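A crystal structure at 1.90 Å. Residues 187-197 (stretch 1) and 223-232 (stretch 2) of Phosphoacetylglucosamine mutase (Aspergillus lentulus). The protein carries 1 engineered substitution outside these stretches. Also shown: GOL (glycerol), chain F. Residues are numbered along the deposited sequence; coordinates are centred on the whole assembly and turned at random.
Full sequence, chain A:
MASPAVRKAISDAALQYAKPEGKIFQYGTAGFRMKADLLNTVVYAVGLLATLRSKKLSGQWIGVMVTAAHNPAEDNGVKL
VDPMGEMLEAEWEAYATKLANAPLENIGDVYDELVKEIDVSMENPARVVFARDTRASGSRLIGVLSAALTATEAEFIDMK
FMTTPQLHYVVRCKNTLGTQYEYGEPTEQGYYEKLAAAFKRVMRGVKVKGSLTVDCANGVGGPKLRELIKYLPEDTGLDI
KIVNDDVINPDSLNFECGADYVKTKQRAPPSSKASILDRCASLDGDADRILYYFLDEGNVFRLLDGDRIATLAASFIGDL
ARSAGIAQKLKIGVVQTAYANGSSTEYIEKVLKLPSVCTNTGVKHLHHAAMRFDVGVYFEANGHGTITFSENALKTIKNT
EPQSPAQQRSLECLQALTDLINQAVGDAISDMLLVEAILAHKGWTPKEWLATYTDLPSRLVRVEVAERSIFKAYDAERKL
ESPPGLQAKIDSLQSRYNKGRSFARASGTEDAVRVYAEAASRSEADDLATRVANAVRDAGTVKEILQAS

Stretch 1 187-197: TEQGYYEKLAA
Stretch 2 (223-232) PKLRELIKYL

Two tyrosines, one from each stretch, plug reciprocally into the other stretch, and this exchange of aromatic knobs dominates the contact between residues 187-197 and 223-232 of phosphoacetylglucosamine mutase. Y192 sits among K224, E227, L228 and Y231, while Y231 sits among Q189, E193, Y192 and A196, so each tyrosine helps to form the socket of the other. The general principle is that large knobs can be accommodated where neighbouring positions are small or can lend their aliphatic portions.

The backbone frame is simple. Helix 188-197 and helix 223-231 run with their N-to-C directions 57° apart (signed crossing angle -57°), and their axes approach to 8.9 Å. Phi/psi values cluster near -62/-42 in 188-197, and are broadly similar in 223-228; I229 and K230 sit near -61/-32 and Y231 at -81/-18. Hydrogen bonds from i+4 to i, such as A196 N to Y192 O (2.8 Å), hold the first helix. T187, at -139/164, caps that helix: with chi1 p, its OG1 accepts from G190 N at 2.9 Å. In stretch 2, Y231 N bonds L228 O at 2.9 Å and L232 N bonds I229 O at 3.1 Å, both i to i+3; L232 has phi/psi -72/153. The register pairs Y192 with L228, CA to CA 5.3 Å, and A196 with L232, CA to CA 4.8 Å. One helical turn separates the residues of each pair from those of the next, and the small A196 lies at the closer pairing.

Y192 points toward the second helix with chi1 m and chi2 -47°. L228 N lies over one face of its ring, and Y192 CD1 packs 3.6 Å from L228 CB; L228 itself is t,p. Y192 CE2 approaches E227 CG to 3.4 Å, a contact with the aliphatic part of an acidic side chain. Y231, with chi1 m and chi2 -103°, receives Y192 CB over its face, 3.6 Å from the ring centroid and 18° off the normal, a CH-pi contact. The two rings are oblique, with centroids 5.4 Å apart and planes at 34°. Q189 CG and E193 CG approach the Y231 ring obliquely, from the same side as Y192 CB, at 3.2 Å from Y231 OH and 3.8 Å from Y231 CE1 respectively; Q189 NE2 also donates to E193 OE2 at 3.0 Å, linking these two neighbours.

Further along, A196 CB meets Y231 CB at 3.9 Å and L232 CD2 at 4.1 Å. L195 (chi1 m, chi2 p) adds an apolar contact from its CB to L228 CD1 at 4.1 Å.

At the other end, polar chemistry takes over. K224 begins sideways, but its m,m,t,t chain brings the amine across, and K224 NZ forms a hydrogen-bonded salt bridge with E188 OE2 at 3.0 Å. E188 is t,t with chi3 -49°. The same carboxylate oxygen, E188 OE2, accepts from Y192 OH at 2.8 Å, tying the aromatic knob to the charged pair. A glycerol, probably from the crystallisation liquor, extends this network: its O1 donates to E188 OE2 at 3.0 Å, and K224 NZ donates to its O2 at 2.9 Å.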

# COMPACT_ATOMS: atom_id res chain seq x y z
N THR A 187 -3.61 18.56 -8.19
CA THR A 187 -4.13 18.07 -9.44
C THR A 187 -3.21 16.97 -9.91
O THR A 187 -2.03 16.81 -9.47
CB THR A 187 -4.11 19.14 -10.55
OG1 THR A 187 -2.72 19.46 -10.75
CG2 THR A 187 -4.90 20.46 -10.12
N GLU A 188 -3.73 16.22 -10.85
CA GLU A 188 -2.97 15.15 -11.47
C GLU A 188 -1.72 15.69 -12.15
O GLU A 188 -0.65 15.09 -12.03
CB GLU A 188 -3.91 14.45 -12.46
CG GLU A 188 -3.53 13.05 -12.70
CD GLU A 188 -4.51 12.32 -13.59
OE1 GLU A 188 -5.73 12.40 -13.32
OE2 GLU A 188 -4.00 11.74 -14.57
N GLN A 189 -1.85 16.83 -12.88
CA GLN A 189 -0.60 17.49 -13.43
C GLN A 189 0.40 17.82 -12.32
O GLN A 189 1.60 17.68 -12.53
CB GLN A 189 -0.99 18.80 -14.12
CG GLN A 189 0.17 19.50 -14.83
CD GLN A 189 -0.30 20.70 -15.70
OE1 GLN A 189 -1.38 20.70 -16.24
NE2 GLN A 189 0.53 21.71 -15.82
N GLY A 190 -0.07 18.34 -11.16
CA GLY A 190 0.83 18.73 -10.10
C GLY A 190 1.59 17.50 -9.55
O GLY A 190 2.80 17.55 -9.27
N TYR A 191 0.87 16.40 -9.44
CA TYR A 191 1.52 15.09 -9.04
C TYR A 191 2.67 14.70 -9.99
O TYR A 191 3.79 14.43 -9.53
CB TYR A 191 0.43 14.01 -9.00
CG TYR A 191 0.94 12.59 -8.82
CD1 TYR A 191 1.11 12.09 -7.54
CD2 TYR A 191 1.25 11.76 -9.94
CE1 TYR A 191 1.56 10.78 -7.34
CE2 TYR A 191 1.78 10.46 -9.75
CZ TYR A 191 1.91 9.99 -8.47
OH TYR A 191 2.39 8.73 -8.23
N TYR A 192 2.44 14.76 -11.32
CA TYR A 192 3.50 14.38 -12.28
C TYR A 192 4.69 15.34 -12.21
O TYR A 192 5.87 14.89 -12.26
CB TYR A 192 3.02 14.36 -13.74
CG TYR A 192 1.86 13.38 -13.96
CD1 TYR A 192 1.93 12.07 -13.45
CD2 TYR A 192 0.70 13.79 -14.62
CE1 TYR A 192 0.81 11.15 -13.60
CE2 TYR A 192 -0.41 12.93 -14.79
CZ TYR A 192 -0.34 11.63 -14.28
OH TYR A 192 -1.41 10.80 -14.45
N GLU A 193 4.38 16.63 -12.07
CA GLU A 193 5.41 17.69 -11.99
C GLU A 193 6.32 17.48 -10.77
O GLU A 193 7.57 17.61 -10.85
CB GLU A 193 4.70 19.06 -11.91
CG GLU A 193 4.15 19.41 -13.27
CD GLU A 193 3.37 20.73 -13.29
OE1 GLU A 193 2.97 21.21 -12.20
OE2 GLU A 193 3.19 21.27 -14.41
N LYS A 194 5.70 17.16 -9.64
CA LYS A 194 6.48 16.95 -8.40
C LYS A 194 7.38 15.73 -8.50
O LYS A 194 8.58 15.80 -8.15
CB LYS A 194 5.56 16.79 -7.20
CG LYS A 194 6.29 16.83 -5.84
CD LYS A 194 5.27 16.40 -4.76
CE LYS A 194 5.89 16.31 -3.36
NZ LYS A 194 6.29 17.65 -2.91
N LEU A 195 6.81 14.60 -8.94
CA LEU A 195 7.62 13.39 -9.14
C LEU A 195 8.74 13.66 -10.13
O LEU A 195 9.96 13.35 -9.85
CB LEU A 195 6.76 12.19 -9.57
CG LEU A 195 6.20 11.32 -8.45
CD1 LEU A 195 5.12 12.09 -7.75
CD2 LEU A 195 5.57 10.09 -9.16
N ALA A 196 8.39 14.31 -11.26
CA ALA A 196 9.44 14.54 -12.28
C ALA A 196 10.58 15.42 -11.78
O ALA A 196 11.79 15.11 -11.99
CB ALA A 196 8.83 15.10 -13.54
N ALA A 197 10.21 16.51 -11.09
CA ALA A 197 11.22 17.44 -10.59
C ALA A 197 12.16 16.79 -9.54
O ALA A 197 13.39 17.01 -9.55
CB ALA A 197 10.59 18.76 -10.08
N PRO A 223 -2.09 3.88 -17.86
CA PRO A 223 -2.28 5.22 -18.47
C PRO A 223 -1.56 6.32 -17.69
O PRO A 223 -1.05 7.26 -18.26
CB PRO A 223 -3.84 5.44 -18.41
CG PRO A 223 -4.37 3.99 -18.42
CD PRO A 223 -3.35 3.08 -17.76
N LYS A 224 -1.57 6.24 -16.34
CA LYS A 224 -0.99 7.31 -15.53
C LYS A 224 0.53 7.24 -15.64
O LYS A 224 1.18 8.31 -15.65
CB LYS A 224 -1.34 7.22 -14.04
CG LYS A 224 -2.83 7.19 -13.79
CD LYS A 224 -3.60 8.34 -14.47
CE LYS A 224 -5.08 8.35 -14.01
NZ LYS A 224 -5.81 9.40 -14.72
N LEU A 225 1.07 6.02 -15.68
CA LEU A 225 2.56 5.97 -15.79
C LEU A 225 2.96 6.53 -17.17
O LEU A 225 3.97 7.23 -17.28
CB LEU A 225 3.07 4.52 -15.68
CG LEU A 225 4.58 4.29 -15.95
CD1 LEU A 225 5.34 5.11 -14.93
CD2 LEU A 225 4.77 2.80 -15.69
N ARG A 226 2.23 6.16 -18.26
CA ARG A 226 2.49 6.72 -19.61
C ARG A 226 2.44 8.24 -19.57
O ARG A 226 3.24 8.88 -20.22
CB ARG A 226 1.44 6.18 -20.61
CG ARG A 226 1.49 6.81 -22.04
CD ARG A 226 0.24 6.36 -22.90
NE ARG A 226 0.48 5.01 -22.86
CZ ARG A 226 -0.23 4.01 -22.39
NH1 ARG A 226 -1.54 3.98 -22.10
NH2 ARG A 226 0.49 2.93 -22.37
N GLU A 227 1.46 8.80 -18.84
CA GLU A 227 1.36 10.25 -18.69
C GLU A 227 2.56 10.87 -17.93
O GLU A 227 3.11 11.88 -18.38
CB GLU A 227 0.04 10.64 -17.98
CG GLU A 227 -0.40 12.12 -18.05
CD GLU A 227 -0.55 12.73 -19.46
OE1 GLU A 227 -0.70 11.99 -20.48
OE2 GLU A 227 -0.49 14.00 -19.55
N LEU A 228 2.94 10.26 -16.80
CA LEU A 228 4.08 10.68 -16.02
C LEU A 228 5.33 10.73 -16.92
O LEU A 228 6.12 11.65 -16.78
CB LEU A 228 4.33 9.70 -14.81
CG LEU A 228 5.74 9.95 -14.16
CD1 LEU A 228 5.78 11.33 -13.50
CD2 LEU A 228 5.87 8.79 -13.13
N ILE A 229 5.49 9.77 -17.85
CA ILE A 229 6.72 9.69 -18.65
C ILE A 229 6.92 10.97 -19.53
O ILE A 229 8.04 11.45 -19.70
CB ILE A 229 6.65 8.46 -19.48
CG1 ILE A 229 6.98 7.31 -18.53
CG2 ILE A 229 7.70 8.42 -20.65
CD1 ILE A 229 6.69 5.94 -19.13
N LYS A 230 5.82 11.56 -19.97
CA LYS A 230 5.91 12.87 -20.68
C LYS A 230 6.52 13.96 -19.86
O LYS A 230 7.13 14.86 -20.43
CB LYS A 230 4.54 13.34 -21.06
CG LYS A 230 3.82 12.36 -21.97
CD LYS A 230 2.47 13.02 -22.23
CE LYS A 230 1.54 12.08 -22.99
NZ LYS A 230 0.20 12.77 -23.01
N TYR A 231 6.34 13.94 -18.53
CA TYR A 231 6.97 14.92 -17.64
C TYR A 231 8.42 14.65 -17.27
O TYR A 231 9.08 15.54 -16.80
CB TYR A 231 6.16 15.09 -16.36
CG TYR A 231 4.78 15.71 -16.60
CD1 TYR A 231 4.52 17.07 -16.29
CD2 TYR A 231 3.71 14.94 -17.11
CE1 TYR A 231 3.23 17.62 -16.52
CE2 TYR A 231 2.46 15.48 -17.27
CZ TYR A 231 2.23 16.83 -17.00
OH TYR A 231 0.95 17.39 -17.16
N LEU A 232 8.90 13.40 -17.44
CA LEU A 232 10.20 13.02 -16.82
C LEU A 232 11.39 13.68 -17.55
O LEU A 232 11.28 13.93 -18.73
CB LEU A 232 10.38 11.49 -16.77
CG LEU A 232 9.41 10.77 -15.80
CD1 LEU A 232 9.63 9.27 -15.95
CD2 LEU A 232 9.71 11.15 -14.34
C1 GOL F . -3.68 10.46 -18.61
O1 GOL F . -4.03 11.39 -17.57
C2 GOL F . -4.71 9.33 -18.67
O2 GOL F . -5.62 9.53 -17.59
C3 GOL F . -5.52 9.37 -19.96
O3 GOL F . -5.87 10.75 -20.22